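DTDP-glucose 4,6-dehydratase (Klebsiella pneumoniae, PDB 5U4Q) binds NAD in a Rossmann-type domain and probably catalyses the dehydration of dTDP-glucose to a 4-keto-6-deoxy sugar. Local coordinates at residues K72-E77 / R117-K122. Residues are numbered along the deposited sequence; the frame is centred on the assembly and turned at random.
Sequences KLFATE and RHTKVK
F74 and T119 meet where two helices of the Rossmann fold, 67-77 and 98-118, come to their C-terminal ends. Both helices pack beside the parallel sheet that carries NAD. The two side chains cross at about a right angle. The F74 ring turns its edge, not a face, to the other segment. T119 OG1 lies near the ring plane, 4.0 Å from F74 CD1. V121 CG2 comes to the same rim further round, 4.4 Å from F74 CE1. F74 CG stands anti to its carbonyl carbon (chi1 -81°), and T119 CG2 lies against the backbone carbonyl and CB of F74. This methyl rests 3.6 Å from F74 O.

The chain turns sharply after helix 98-118. K120, with positive phi, is the C-prime residue of a Schellman motif. V121 N bonds back to a carbonyl in the last turn of helix 98-118, and the turn brings V121 round to the ring. K122 then pairs through its backbone with D80, just before strand 81-84.

T119 OG1 also bonds to G115 O, in the last turns of helix 98-118. A water joins the two segments: it donates to F74 O at 2.9 Å and to T119 OG1 at 2.8 Å.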
loop_
_atom_site.group_PDB
_atom_site.type_symbol
_atom_site.label_atom_id
_atom_site.label_comp_id
_atom_site.label_asym_id
_atom_site.label_seq_id
_atom_site.Cartn_x
_atom_site.Cartn_y
_atom_site.Cartn_z
ATOM N N LYS A 72 -20.232 12.475 4.036
ATOM C CA LYS A 72 -21.384 12.951 4.817
ATOM C C LYS A 72 -21.175 12.745 6.318
ATOM O O LYS A 72 -21.478 13.601 7.133
ATOM C CB LYS A 72 -22.657 12.263 4.371
ATOM C CG LYS A 72 -23.942 12.822 4.990
ATOM C CD LYS A 72 -25.182 12.049 4.526
ATOM C CE LYS A 72 -25.291 11.982 3.007
ATOM N NZ LYS A 72 -26.541 11.314 2.521
ATOM N N LEU A 73 -20.627 11.594 6.674
ATOM C CA LEU A 73 -20.352 11.293 8.070
ATOM C C LEU A 73 -19.374 12.314 8.669
ATOM O O LEU A 73 -19.633 12.912 9.698
ATOM C CB LEU A 73 -19.773 9.883 8.173
ATOM C CG LEU A 73 -19.270 9.429 9.534
ATOM C CD1 LEU A 73 -20.424 9.040 10.424
ATOM C CD2 LEU A 73 -18.315 8.267 9.345
ATOM N N PHE A 74 -18.239 12.509 8.011
ATOM C CA PHE A 74 -17.260 13.430 8.505
ATOM C C PHE A 74 -17.813 14.865 8.527
ATOM O O PHE A 74 -17.613 15.588 9.484
ATOM C CB PHE A 74 -15.973 13.351 7.708
ATOM C CG PHE A 74 -15.059 12.199 8.114
ATOM C CD1 PHE A 74 -14.060 12.403 9.039
ATOM C CD2 PHE A 74 -15.153 10.961 7.506
ATOM C CE1 PHE A 74 -13.204 11.352 9.385
ATOM C CE2 PHE A 74 -14.309 9.915 7.869
ATOM C CZ PHE A 74 -13.337 10.129 8.791
ATOM N N ALA A 75 -18.518 15.217 7.474
ATOM C CA ALA A 75 -19.036 16.591 7.366
ATOM C C ALA A 75 -20.060 16.922 8.436
ATOM O O ALA A 75 -20.018 18.002 9.020
ATOM C CB ALA A 75 -19.644 16.800 6.019
ATOM N N THR A 76 -20.988 16.008 8.672
ATOM C CA THR A 76 -22.050 16.256 9.661
ATOM C C THR A 76 -21.564 16.156 11.114
ATOM O O THR A 76 -22.042 16.863 11.999
ATOM C CB THR A 76 -23.243 15.297 9.466
ATOM O OG1 THR A 76 -22.820 13.926 9.576
ATOM C CG2 THR A 76 -23.856 15.481 8.109
ATOM N N GLU A 77 -20.602 15.276 11.364
ATOM C CA GLU A 77 -20.197 15.028 12.737
ATOM C C GLU A 77 -19.062 15.877 13.289
ATOM O O GLU A 77 -19.014 16.090 14.508
ATOM C CB GLU A 77 -19.905 13.534 12.926
ATOM C CG GLU A 77 -21.110 12.639 12.667
ATOM C CD GLU A 77 -22.247 12.759 13.678
ATOM O OE1 GLU A 77 -22.039 13.265 14.786
ATOM O OE2 GLU A 77 -23.367 12.300 13.351
ATOM N N ARG A 117 -8.667 15.148 6.635
ATOM C CA ARG A 117 -8.092 16.313 5.991
ATOM C C ARG A 117 -9.097 17.459 5.917
ATOM O O ARG A 117 -8.825 18.580 6.382
ATOM C CB ARG A 117 -7.648 15.936 4.585
ATOM C CG ARG A 117 -7.173 17.097 3.723
ATOM C CD ARG A 117 -7.009 16.608 2.317
ATOM N NE ARG A 117 -6.679 17.704 1.418
ATOM C CZ ARG A 117 -6.631 17.601 0.093
ATOM N NH1 ARG A 117 -6.894 16.456 -0.521
ATOM N NH2 ARG A 117 -6.284 18.666 -0.635
ATOM N N HIS A 118 -10.236 17.197 5.311
ATOM C CA HIS A 118 -11.210 18.279 5.070
ATOM C C HIS A 118 -11.921 18.810 6.296
ATOM O O HIS A 118 -12.401 19.956 6.276
ATOM C CB HIS A 118 -12.160 17.882 3.955
ATOM C CG HIS A 118 -11.456 17.651 2.656
ATOM N ND1 HIS A 118 -10.858 18.675 1.948
ATOM C CD2 HIS A 118 -11.195 16.515 1.966
ATOM C CE1 HIS A 118 -10.275 18.180 0.870
ATOM N NE2 HIS A 118 -10.478 16.878 0.846
ATOM N N THR A 119 -11.986 18.011 7.361
ATOM C CA THR A 119 -12.627 18.468 8.603
ATOM C C THR A 119 -11.617 18.730 9.727
ATOM O O THR A 119 -12.005 18.952 10.871
ATOM C CB THR A 119 -13.747 17.518 9.077
ATOM O OG1 THR A 119 -13.179 16.269 9.497
ATOM C CG2 THR A 119 -14.782 17.276 7.989
ATOM N N LYS A 120 -10.328 18.693 9.407
ATOM C CA LYS A 120 -9.278 19.013 10.363
ATOM C C LYS A 120 -9.341 18.239 11.667
ATOM O O LYS A 120 -9.278 18.783 12.768
ATOM C CB LYS A 120 -9.212 20.526 10.605
ATOM C CG LYS A 120 -8.841 21.278 9.327
ATOM C CD LYS A 120 -8.388 22.700 9.608
ATOM C CE LYS A 120 -7.878 23.366 8.332
ATOM N NZ LYS A 120 -7.259 24.695 8.597
ATOM N N VAL A 121 -9.477 16.931 11.503
ATOM C CA VAL A 121 -9.412 16.001 12.645
ATOM C C VAL A 121 -8.065 16.159 13.358
ATOM O O VAL A 121 -6.998 16.204 12.712
ATOM C CB VAL A 121 -9.649 14.565 12.168
ATOM C CG1 VAL A 121 -9.215 13.539 13.221
ATOM C CG2 VAL A 121 -11.108 14.401 11.799
ATOM N N LYS A 122 -8.104 16.266 14.688
ATOM C CA LYS A 122 -6.881 16.561 15.443
ATOM C C LYS A 122 -5.940 15.387 15.672
ATOM O O LYS A 122 -4.764 15.602 15.965
ATOM C CB LYS A 122 -7.221 17.260 16.754
ATOM C CG LYS A 122 -7.832 18.630 16.508
ATOM C CD LYS A 122 -7.901 19.488 17.756
ATOM C CE LYS A 122 -8.279 20.930 17.412
ATOM N NZ LYS A 122 -9.675 21.049 16.918
HETATM O O HOH W 1 -15.244 14.989 10.985
#